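Local coordinates for protein cytosine deaminase (Klebsiella pneumoniae, PDB 4R88) that probably catalyses the hydrolytic deamination of cytosine to uracil in an amidohydrolase TIM barrel, whose pocket here holds an iron(II) ion and 5-fluorocytosine, at residues B[116-121]-B[144-149]; B[167-172]-B[200-205]; B[210-215]-B[276-281]; B[239-244]-B[268-273]. All coordinates share one frame; numbering follows the deposited sequence.

Interaction 1. Residues B[116-121]-B[144-149]; sequences THVDVT and LQIVAF. With 1LD (5-fluorocytosine), chain S.
Thr116 to Asp119 pair in parallel with Ile146 to Phe149; the strand axes come within 4.6 Å and diverge by 36°. Five backbone bonds join them: Thr116 N to Gln145 O (2.8 Å), Val147 N to Thr116 O (2.7 Å), Val118 N to Val147 O, Phe149 N to Val118 O and, beyond the paired residues, Val120 N to Phe149 O. Asp119 CA adds a C-H...O contact to Phe149 O at 3.1 Å. These are neighbouring barrel strands, joined through helix 126-137 as a beta-alpha-beta unit. On the helix-facing side, Val118 CG2 touches Ile146 CG2 at 3.7 Å, and both residues lean on that helix. The other face, carrying His117, Val147, Asp119 and Phe149, looks toward the pocket. There Val147 lies alongside His117 and sets CG2 over the centre of the imidazole, 3.8 Å from the centroid, a CH-pi contact. The same imidazole turns its edge to the Phe149 face in an offset edge-to-face pair, with planes at 85° and centroids 5.7 Å apart. With CG anti to the backbone N (chi1 170°), the Phe149 ring projects beyond the strand pair, and its CZ reaches O2 of 5-fluorocytosine at 3.6 Å. Asp119 OD2 closes an Asx turn with Thr121 N and also takes the Thr121 hydroxyl on its syn side, while OD1 holds Lys87 in a salt bridge. The carboxylate is thus held against rotation from both oxygens, whereas Phe149 meets the ligand through a ring edge that can shape the pocket without hydrogen bonding to it.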
# COMPACT_ATOMS: atom_id res chain seq x y z
N THR B 116 22.74 2.87 -0.55
CA THR B 116 22.33 4.08 -1.24
C THR B 116 23.05 4.25 -2.57
O THR B 116 24.25 4.03 -2.68
CB THR B 116 22.52 5.37 -0.38
OG1 THR B 116 21.91 6.48 -1.06
CG2 THR B 116 24.02 5.68 -0.11
N HIS B 117 22.29 4.61 -3.59
CA HIS B 117 22.91 5.06 -4.83
C HIS B 117 23.21 6.54 -4.68
O HIS B 117 22.50 7.25 -3.96
CB HIS B 117 21.98 4.77 -6.01
CG HIS B 117 21.74 3.31 -6.22
ND1 HIS B 117 22.35 2.58 -7.22
CD2 HIS B 117 20.99 2.42 -5.52
CE1 HIS B 117 21.98 1.32 -7.13
NE2 HIS B 117 21.16 1.19 -6.11
N VAL B 118 24.31 6.98 -5.26
CA VAL B 118 24.66 8.39 -5.26
C VAL B 118 25.04 8.77 -6.67
O VAL B 118 25.89 8.12 -7.28
CB VAL B 118 25.86 8.66 -4.34
CG1 VAL B 118 26.15 10.16 -4.26
CG2 VAL B 118 25.60 8.08 -2.97
N ASP B 119 24.41 9.81 -7.19
CA ASP B 119 24.66 10.24 -8.56
C ASP B 119 26.08 10.77 -8.68
O ASP B 119 26.43 11.73 -8.01
CB ASP B 119 23.62 11.30 -8.98
CG ASP B 119 23.76 11.73 -10.44
OD1 ASP B 119 23.04 12.68 -10.83
OD2 ASP B 119 24.56 11.14 -11.21
N VAL B 120 26.89 10.13 -9.52
CA VAL B 120 28.24 10.61 -9.75
C VAL B 120 28.39 11.39 -11.06
O VAL B 120 29.49 11.85 -11.38
CB VAL B 120 29.29 9.45 -9.65
CG1 VAL B 120 29.25 8.82 -8.25
CG2 VAL B 120 29.02 8.39 -10.71
N THR B 121 27.30 11.56 -11.81
CA THR B 121 27.35 12.45 -12.98
C THR B 121 27.26 13.90 -12.52
O THR B 121 26.26 14.59 -12.75
CB THR B 121 26.31 12.12 -14.09
OG1 THR B 121 24.99 12.00 -13.52
CG2 THR B 121 26.67 10.80 -14.78
N LEU B 144 25.99 1.48 6.10
CA LEU B 144 25.65 2.05 4.79
C LEU B 144 26.59 1.58 3.69
O LEU B 144 27.82 1.66 3.85
CB LEU B 144 25.72 3.58 4.88
CG LEU B 144 25.32 4.40 3.65
CD1 LEU B 144 23.85 4.20 3.31
CD2 LEU B 144 25.62 5.87 3.88
N GLN B 145 26.03 1.10 2.59
CA GLN B 145 26.81 0.87 1.38
C GLN B 145 26.52 1.99 0.40
O GLN B 145 25.41 2.53 0.37
CB GLN B 145 26.48 -0.47 0.74
CG GLN B 145 26.85 -1.64 1.61
CD GLN B 145 26.56 -2.96 0.93
OE1 GLN B 145 26.24 -3.00 -0.26
NE2 GLN B 145 26.67 -4.06 1.69
N ILE B 146 27.53 2.35 -0.38
CA ILE B 146 27.37 3.44 -1.33
C ILE B 146 27.61 2.93 -2.74
O ILE B 146 28.63 2.28 -3.00
CB ILE B 146 28.37 4.57 -1.03
CG1 ILE B 146 28.05 5.18 0.34
CG2 ILE B 146 28.32 5.64 -2.15
CD1 ILE B 146 29.10 6.14 0.85
N VAL B 147 26.67 3.22 -3.64
CA VAL B 147 26.79 2.79 -5.02
C VAL B 147 27.15 4.00 -5.87
O VAL B 147 26.51 5.04 -5.77
CB VAL B 147 25.47 2.24 -5.58
CG1 VAL B 147 25.71 1.64 -6.97
CG2 VAL B 147 24.87 1.19 -4.64
N ALA B 148 28.18 3.87 -6.70
CA ALA B 148 28.49 4.94 -7.63
C ALA B 148 27.53 4.83 -8.82
O ALA B 148 27.64 3.94 -9.67
CB ALA B 148 29.98 4.87 -8.06
N PHE B 149 26.56 5.74 -8.85
CA PHE B 149 25.45 5.65 -9.79
C PHE B 149 25.51 6.78 -10.81
O PHE B 149 25.36 7.94 -10.46
CB PHE B 149 24.13 5.70 -9.01
CG PHE B 149 22.91 5.84 -9.87
CD1 PHE B 149 22.64 4.92 -10.87
CD2 PHE B 149 22.02 6.89 -9.68
CE1 PHE B 149 21.49 5.04 -11.67
CE2 PHE B 149 20.88 7.03 -10.48
CZ PHE B 149 20.61 6.10 -11.47
N1 1LD S . 16.97 7.51 -10.71
C6 1LD S . 16.29 7.75 -9.57
C2 1LD S . 16.54 6.55 -11.54
O2 1LD S . 17.24 6.30 -12.70
N3 1LD S . 15.44 5.82 -11.30
C4 1LD S . 14.73 6.03 -10.18
N4 1LD S . 13.55 5.25 -9.93
C5 1LD S . 15.14 7.02 -9.27
F 1LD S . 14.46 7.26 -8.14

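Interaction 2. Residues B[167-172]-B[200-205]; sequences AIEMGA and QRYGRL. With EDO (1,2-ethanediol), chain C.
Tyr202 and Arg204 reach across from the end of helix 185-202 to the last turn of helix 160-169, which Gly171, at positive phi, closes in a Schellman motif on the outside of the barrel. Tyr202 comes first. Its ring receives Ile168 CG2 over one face, 3.6 Å above the plane and shifted toward the rim. At the far end of the ring, the hydroxyl donates to Glu169 OE2 at 2.6 Å, meeting the anti side of a carboxylate whose plane is turned 65° from the ring. Gly203, also at positive phi, then turns the chain out of the helix, and Arg204 folds back toward Ile168. A bend at chi2 (-59°) brings the guanidinium to the carboxyl end of helix 160-169, where NE makes a weak bond to the Tyr202 carbonyl. NH2 carries most of the grip: it donates to Ile168 O at 2.8 Å, and more weakly, with a poor angle, to Ala172 O at 2.6 Å. Ile168 CG2 sits over one face of the guanidinium, 3.4 Å from NH2, so the same methyl touches both groups, filling the corner between the phenol ring and the guanidinium. A positive group at the carboxyl end of a helix probably gains from the carbonyls gathered there. A 1,2-ethanediol, probably from the crystallisation liquor, sets O2 over the opposite guanidinium face and donates through O1 to Gly171 O at 3.2 Å. Ile168 O is gripped twice: Arg204 NH2 and Gly171 N, the latter at 2.9 Å, approach it from opposite faces of its carbonyl plane.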
# COMPACT_ATOMS: atom_id res chain seq x y z
N ALA B 167 34.91 7.92 -8.37
CA ALA B 167 34.00 7.52 -7.31
C ALA B 167 34.39 6.20 -6.68
O ALA B 167 34.31 6.03 -5.47
CB ALA B 167 32.55 7.45 -7.84
N ILE B 168 34.80 5.24 -7.51
CA ILE B 168 35.26 3.96 -6.99
C ILE B 168 36.57 4.14 -6.21
O ILE B 168 36.76 3.58 -5.12
CB ILE B 168 35.45 2.91 -8.11
CG1 ILE B 168 34.13 2.16 -8.40
CG2 ILE B 168 36.47 1.84 -7.67
CD1 ILE B 168 32.92 3.02 -8.63
N GLU B 169 37.48 4.95 -6.75
CA GLU B 169 38.76 5.19 -6.07
C GLU B 169 38.60 5.92 -4.74
O GLU B 169 39.43 5.76 -3.85
CB GLU B 169 39.75 5.91 -7.00
CG GLU B 169 40.18 5.03 -8.14
CD GLU B 169 41.43 5.52 -8.85
OE1 GLU B 169 41.79 6.72 -8.72
OE2 GLU B 169 42.04 4.70 -9.56
N MET B 170 37.53 6.69 -4.61
CA MET B 170 37.20 7.37 -3.36
C MET B 170 36.56 6.43 -2.33
O MET B 170 36.36 6.81 -1.18
CB MET B 170 36.24 8.53 -3.61
CG MET B 170 36.91 9.73 -4.29
SD MET B 170 35.64 10.84 -4.98
CE MET B 170 34.99 11.52 -3.45
N GLY B 171 36.18 5.23 -2.77
CA GLY B 171 35.72 4.22 -1.84
C GLY B 171 34.25 3.87 -1.90
O GLY B 171 33.73 3.26 -0.97
N ALA B 172 33.56 4.22 -2.99
CA ALA B 172 32.21 3.69 -3.16
C ALA B 172 32.32 2.16 -3.17
O ALA B 172 33.18 1.61 -3.85
CB ALA B 172 31.59 4.20 -4.45
N GLN B 200 35.38 -5.49 -11.36
CA GLN B 200 36.28 -6.62 -11.22
C GLN B 200 37.69 -6.16 -10.89
O GLN B 200 38.37 -6.78 -10.06
CB GLN B 200 36.28 -7.45 -12.51
CG GLN B 200 36.47 -8.94 -12.27
CD GLN B 200 36.56 -9.73 -13.56
OE1 GLN B 200 36.35 -9.19 -14.64
NE2 GLN B 200 36.90 -11.01 -13.44
N ARG B 201 38.13 -5.07 -11.52
CA ARG B 201 39.48 -4.55 -11.31
C ARG B 201 39.68 -4.09 -9.88
O ARG B 201 40.74 -4.29 -9.29
CB ARG B 201 39.77 -3.40 -12.28
CG ARG B 201 41.20 -2.87 -12.21
CD ARG B 201 41.52 -1.95 -13.39
NE ARG B 201 40.88 -2.41 -14.62
CZ ARG B 201 41.33 -3.41 -15.38
NH1 ARG B 201 42.43 -4.06 -15.05
NH2 ARG B 201 40.66 -3.76 -16.48
N TYR B 202 38.66 -3.47 -9.30
CA TYR B 202 38.79 -2.91 -7.95
C TYR B 202 38.16 -3.79 -6.86
O TYR B 202 38.15 -3.42 -5.69
CB TYR B 202 38.19 -1.51 -7.91
CG TYR B 202 39.02 -0.46 -8.64
CD1 TYR B 202 38.85 -0.25 -10.01
CD2 TYR B 202 39.95 0.32 -7.96
CE1 TYR B 202 39.60 0.71 -10.69
CE2 TYR B 202 40.72 1.28 -8.64
CZ TYR B 202 40.53 1.48 -10.00
OH TYR B 202 41.27 2.43 -10.67
N GLY B 203 37.65 -4.95 -7.25
CA GLY B 203 37.05 -5.87 -6.29
C GLY B 203 35.82 -5.30 -5.59
O GLY B 203 35.68 -5.42 -4.37
N ARG B 204 34.94 -4.67 -6.36
CA ARG B 204 33.74 -4.07 -5.78
C ARG B 204 32.50 -4.88 -6.11
O ARG B 204 32.52 -5.72 -7.02
CB ARG B 204 33.56 -2.63 -6.28
CG ARG B 204 34.77 -1.70 -5.99
CD ARG B 204 35.03 -1.63 -4.49
NE ARG B 204 36.36 -1.07 -4.22
CZ ARG B 204 36.61 0.23 -4.21
NH1 ARG B 204 37.83 0.68 -3.98
NH2 ARG B 204 35.63 1.09 -4.44
N LEU B 205 31.41 -4.59 -5.39
CA LEU B 205 30.11 -5.16 -5.73
C LEU B 205 29.52 -4.40 -6.92
O LEU B 205 30.06 -3.38 -7.35
CB LEU B 205 29.15 -5.12 -4.52
CG LEU B 205 29.68 -5.72 -3.20
CD1 LEU B 205 28.63 -5.62 -2.09
CD2 LEU B 205 30.09 -7.15 -3.40
C1 EDO C . 35.10 -0.21 0.98
O1 EDO C . 35.52 0.82 0.07
C2 EDO C . 34.43 -1.31 0.17
O2 EDO C . 35.31 -1.67 -0.90

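Interaction 3. Residues B[210-215]-B[276-281]; sequences CDEIDD and HLQGRF. With 1LD (5-fluorocytosine), chain S.
Gln278, just past the end of helix 271-277, leans across Asp214 and meets it along most of its length. CB rests 3.6 Å from Asp214 OD2. CG, anti to the carbonyl carbon, passes near the same oxygen, and a bend at chi2 (-55°) brings the amide over the carboxylate, the two planes steeply inclined. At the tip, NE2 donates to Asp214 OD2 at 2.9 Å, with the oxygen lying in the amide plane but the nitrogen well above the carboxylate plane. OE1 turns the other way and accepts from two waters. One, 2.8 Å from Gln278 OE1, also donates to Glu212 OE1; the other also donates to Glu212 O. Both ends of the amide are therefore committed, which fixes its flip. The other oxygen of Asp214, OD1, takes Gly279 N at 2.9 Å in a nearly straight bond (173°) on its syn side, and two further waters tie it to Leu277 O and to the backbone N of Arg280 and Phe281. Glu212 reaches past the amide into the pocket. Its chain is fully extended, and OE1 receives N4 of 5-fluorocytosine at 2.7 Å in a bond of 175°, while Leu277 CD1 packs 3.7 Å from that N4. Behind the turn, Arg280 packs on His334 of the second subunit. Gln278 thus sits in the second shell: its water bridge to Glu212 OE1 is consistent with steadying the carboxylate that accepts from the ligand's exocyclic amine, and through Asp214 it couples the loop following strand 205-210 to the end of helix 271-277.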
# COMPACT_ATOMS: atom_id res chain seq x y z
N CYS B 210 18.75 -1.52 -14.08
CA CYS B 210 18.76 -2.30 -15.29
C CYS B 210 17.35 -2.34 -15.89
O CYS B 210 16.42 -2.84 -15.25
CB CYS B 210 19.25 -3.72 -14.96
SG CYS B 210 19.79 -4.64 -16.40
N ASP B 211 17.18 -1.78 -17.08
CA ASP B 211 15.90 -1.83 -17.81
C ASP B 211 14.72 -1.28 -17.02
O ASP B 211 13.65 -1.90 -16.97
CB ASP B 211 15.62 -3.27 -18.28
CG ASP B 211 16.79 -3.89 -19.06
OD1 ASP B 211 17.19 -5.03 -18.75
OD2 ASP B 211 17.30 -3.24 -20.00
N GLU B 212 14.90 -0.11 -16.41
CA GLU B 212 13.80 0.56 -15.70
C GLU B 212 12.98 1.37 -16.69
O GLU B 212 13.03 2.60 -16.71
CB GLU B 212 14.32 1.50 -14.60
CG GLU B 212 13.19 2.06 -13.71
CD GLU B 212 13.69 3.03 -12.66
OE1 GLU B 212 12.88 3.44 -11.80
OE2 GLU B 212 14.89 3.38 -12.68
N ILE B 213 12.26 0.66 -17.54
CA ILE B 213 11.56 1.24 -18.67
C ILE B 213 10.61 0.16 -19.20
O ILE B 213 10.88 -1.03 -19.03
CB ILE B 213 12.55 1.67 -19.77
CG1 ILE B 213 11.86 2.55 -20.81
CG2 ILE B 213 13.16 0.45 -20.45
CD1 ILE B 213 12.80 3.11 -21.84
N ASP B 214 9.50 0.57 -19.81
CA ASP B 214 8.50 -0.41 -20.24
C ASP B 214 8.75 -0.98 -21.64
O ASP B 214 7.97 -1.79 -22.14
CB ASP B 214 7.09 0.18 -20.15
CG ASP B 214 6.64 0.42 -18.72
OD1 ASP B 214 6.00 1.46 -18.46
OD2 ASP B 214 6.93 -0.44 -17.85
N ASP B 215 9.85 -0.57 -22.27
CA ASP B 215 10.20 -1.02 -23.62
C ASP B 215 10.59 -2.50 -23.60
O ASP B 215 11.57 -2.86 -22.95
CB ASP B 215 11.39 -0.16 -24.11
CG ASP B 215 11.86 -0.54 -25.52
OD1 ASP B 215 12.91 -0.00 -25.97
OD2 ASP B 215 11.20 -1.36 -26.17
N HIS B 276 4.15 3.75 -9.66
CA HIS B 276 4.02 5.18 -9.88
C HIS B 276 4.67 5.64 -11.20
O HIS B 276 4.07 6.43 -11.94
CB HIS B 276 4.65 5.93 -8.69
CG HIS B 276 4.89 7.38 -8.93
ND1 HIS B 276 3.87 8.27 -9.20
CD2 HIS B 276 6.04 8.11 -8.94
CE1 HIS B 276 4.38 9.48 -9.37
NE2 HIS B 276 5.69 9.41 -9.21
N LEU B 277 5.88 5.14 -11.48
CA LEU B 277 6.64 5.59 -12.65
C LEU B 277 6.39 4.80 -13.94
O LEU B 277 6.56 5.34 -15.04
CB LEU B 277 8.15 5.59 -12.37
CG LEU B 277 8.73 6.54 -11.31
CD1 LEU B 277 10.23 6.32 -11.19
CD2 LEU B 277 8.42 8.01 -11.61
N GLN B 278 6.00 3.54 -13.81
CA GLN B 278 5.74 2.72 -14.99
C GLN B 278 4.27 2.82 -15.41
O GLN B 278 3.42 3.31 -14.66
CB GLN B 278 6.11 1.26 -14.76
CG GLN B 278 7.53 1.03 -14.22
CD GLN B 278 8.60 1.68 -15.08
OE1 GLN B 278 9.36 2.52 -14.61
NE2 GLN B 278 8.66 1.29 -16.35
N GLY B 279 3.99 2.37 -16.63
CA GLY B 279 2.63 2.37 -17.15
C GLY B 279 2.18 3.75 -17.61
O GLY B 279 1.03 3.93 -18.00
N ARG B 280 3.09 4.71 -17.58
CA ARG B 280 2.75 6.09 -17.91
C ARG B 280 2.60 6.29 -19.41
O ARG B 280 1.97 7.25 -19.85
CB ARG B 280 3.82 7.05 -17.37
CG ARG B 280 3.88 7.10 -15.86
CD ARG B 280 2.94 8.16 -15.33
NE ARG B 280 2.99 8.19 -13.87
CZ ARG B 280 2.19 8.95 -13.13
NH1 ARG B 280 1.30 9.75 -13.70
NH2 ARG B 280 2.30 8.90 -11.81
N PHE B 281 3.16 5.38 -20.19
CA PHE B 281 3.15 5.54 -21.64
C PHE B 281 2.12 4.64 -22.29
O PHE B 281 1.95 4.65 -23.50
CB PHE B 281 4.56 5.35 -22.20
CG PHE B 281 5.54 6.31 -21.61
CD1 PHE B 281 6.39 5.93 -20.59
CD2 PHE B 281 5.55 7.63 -22.03
CE1 PHE B 281 7.27 6.83 -20.03
CE2 PHE B 281 6.43 8.54 -21.48
CZ PHE B 281 7.28 8.14 -20.47
N1 1LD S . 16.97 7.51 -10.71
C6 1LD S . 16.29 7.75 -9.57
C2 1LD S . 16.54 6.55 -11.54
O2 1LD S . 17.24 6.30 -12.70
N3 1LD S . 15.44 5.82 -11.30
C4 1LD S . 14.73 6.03 -10.18
N4 1LD S . 13.55 5.25 -9.93
C5 1LD S . 15.14 7.02 -9.27
F 1LD S . 14.46 7.26 -8.14
O HOH W 1 10.32 2.42 -11.93
O HOH W 2 10.56 4.04 -16.71
O HOH W 3 4.29 2.69 -20.10
O HOH W 4 6.12 4.58 -17.75

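Interaction 4. Residues B[239-244]-B[268-273]; sequences ASHTCA and ISCPTE. With 1LD (5-fluorocytosine), chain S.
Ser240 pairs with Ile268 in a parallel bridge whose two backbone bonds run from Ile268 N to Ala239 O (3.1 Å) and from His241 N to Ile268 O (2.8 Å). Both acceptors also take a hydrogen bond from one water, which donates to Thr242 OG1 as well; with two protons for three oxygens, that water must share them. Past the bridge the strands part and water fills the seam. A second water donates to His241 O and bonds to Ser269 OG. A third lies in the imidazole plane of His241, 2.9 Å from ND1, and accepts from Cys270 N at 2.8 Å, so the backbone N at the N-cap of helix 271-277 is satisfied through solvent. Ser240 OG is hydrogen-bonded to Asp207 and also touches Ile268 CD1. His241 takes unusual backbone angles (phi 75°, psi -79°), with a weak bond from Thr242 N back to Ser240 O, a classic gamma turn at the strand end. Its ring is approached obliquely by Cys270 SG, 3.7 Å from CE1, and meets the rings of His56 and His209. Glu273 bends its chain at chi2 to bring OE2 to the ligand, where OE2 accepts from N4 of 5-fluorocytosine at 3.3 Å. Glu273 OE2 also lies 3.0 Å from the ligand atom F, and Ser309 OG is another partner of OE2. The His241 side chain is about 3 Å from the iron(II) ion: a histidine at the carboxyl end of a barrel strand, beside the metal and close to the bound 5-fluorocytosine, is the hallmark of amidohydrolase active sites.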
# COMPACT_ATOMS: atom_id res chain seq x y z
N ALA B 239 20.79 -6.75 -9.98
CA ALA B 239 20.09 -5.97 -10.99
C ALA B 239 18.88 -5.32 -10.33
O ALA B 239 17.96 -6.00 -9.89
CB ALA B 239 19.64 -6.88 -12.16
N SER B 240 18.89 -4.00 -10.25
CA SER B 240 17.75 -3.28 -9.70
C SER B 240 16.73 -2.91 -10.78
O SER B 240 17.09 -2.61 -11.93
CB SER B 240 18.21 -2.03 -8.94
OG SER B 240 18.95 -2.37 -7.76
N HIS B 241 15.47 -2.94 -10.37
CA HIS B 241 14.29 -2.66 -11.20
C HIS B 241 13.92 -3.79 -12.17
O HIS B 241 13.00 -4.56 -11.89
CB HIS B 241 14.38 -1.29 -11.88
CG HIS B 241 14.56 -0.15 -10.92
ND1 HIS B 241 13.59 0.21 -10.00
CD2 HIS B 241 15.59 0.70 -10.73
CE1 HIS B 241 14.03 1.24 -9.29
NE2 HIS B 241 15.24 1.55 -9.71
N THR B 242 14.63 -3.88 -13.29
CA THR B 242 14.28 -4.82 -14.37
C THR B 242 12.79 -4.76 -14.75
O THR B 242 12.16 -5.78 -15.07
CB THR B 242 14.78 -6.27 -14.12
OG1 THR B 242 14.06 -6.88 -13.04
CG2 THR B 242 16.30 -6.26 -13.79
N CYS B 243 12.22 -3.55 -14.70
CA CYS B 243 10.81 -3.34 -15.04
C CYS B 243 10.45 -3.90 -16.42
O CYS B 243 9.34 -4.41 -16.62
CB CYS B 243 10.46 -1.85 -15.03
SG CYS B 243 10.78 -1.00 -13.47
N ALA B 244 11.36 -3.79 -17.37
CA ALA B 244 11.06 -4.23 -18.74
C ALA B 244 10.75 -5.73 -18.80
O ALA B 244 10.01 -6.18 -19.68
CB ALA B 244 12.22 -3.88 -19.68
N ILE B 268 16.50 -6.65 -7.27
CA ILE B 268 15.77 -5.75 -6.38
C ILE B 268 14.60 -5.14 -7.14
O ILE B 268 14.76 -4.67 -8.26
CB ILE B 268 16.66 -4.62 -5.81
CG1 ILE B 268 17.76 -5.19 -4.90
CG2 ILE B 268 15.83 -3.63 -5.02
CD1 ILE B 268 18.78 -4.14 -4.47
N SER B 269 13.42 -5.18 -6.52
CA SER B 269 12.23 -4.55 -7.08
C SER B 269 11.76 -3.44 -6.15
O SER B 269 11.82 -3.57 -4.92
CB SER B 269 11.11 -5.59 -7.27
OG SER B 269 9.91 -4.97 -7.72
N CYS B 270 11.28 -2.35 -6.73
CA CYS B 270 10.76 -1.23 -5.96
C CYS B 270 9.30 -1.00 -6.35
O CYS B 270 9.00 -0.16 -7.20
CB CYS B 270 11.61 0.02 -6.23
SG CYS B 270 13.41 -0.26 -5.93
N PRO B 271 8.37 -1.78 -5.76
CA PRO B 271 6.99 -1.78 -6.27
C PRO B 271 6.25 -0.45 -6.14
O PRO B 271 5.51 -0.11 -7.07
CB PRO B 271 6.30 -2.87 -5.45
CG PRO B 271 7.13 -2.95 -4.17
CD PRO B 271 8.54 -2.73 -4.64
N THR B 272 6.42 0.29 -5.04
CA THR B 272 5.73 1.58 -4.92
C THR B 272 6.27 2.58 -5.94
O THR B 272 5.52 3.41 -6.47
CB THR B 272 5.82 2.19 -3.53
OG1 THR B 272 7.19 2.31 -3.15
CG2 THR B 272 5.07 1.32 -2.51
N GLU B 273 7.57 2.50 -6.21
CA GLU B 273 8.17 3.42 -7.17
C GLU B 273 7.72 3.06 -8.58
O GLU B 273 7.32 3.92 -9.35
CB GLU B 273 9.71 3.36 -7.09
CG GLU B 273 10.40 4.45 -7.91
CD GLU B 273 10.86 5.60 -7.04
OE1 GLU B 273 10.42 5.69 -5.88
OE2 GLU B 273 11.68 6.42 -7.51
N1 1LD S . 16.97 7.51 -10.71
C6 1LD S . 16.29 7.75 -9.57
C2 1LD S . 16.54 6.55 -11.54
O2 1LD S . 17.24 6.30 -12.70
N3 1LD S . 15.44 5.82 -11.30
C4 1LD S . 14.73 6.03 -10.18
N4 1LD S . 13.55 5.25 -9.93
C5 1LD S . 15.14 7.02 -9.27
F 1LD S . 14.46 7.26 -8.14
O HOH W 5 15.05 -6.39 -10.61
O HOH W 6 10.47 -3.97 -10.64
O HOH W 7 11.36 -1.60 -9.45

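In the fold
From the N terminus, interaction 1 closes first, joining strands 111-119 and 143-149 around helix 126-137. Interaction 2 follows in series, linking the ends of helices 160-169 and 185-202 on the barrel's outer side; the two touch where Ala148 packs on Ile168 and Val120 on Ala167. Interaction 3 then opens a long loop from 210-215 to 276-281, and interaction 4, joining strands 237-241 and 266-269, is nested inside it. Those two also touch directly, through Cys210 N to Ser240 O and Glu212 beside His241. Interactions 1, 3 and 4 converge on 5-fluorocytosine, whereas interaction 2 stands apart, its centre about 24 Å from that of interaction 4.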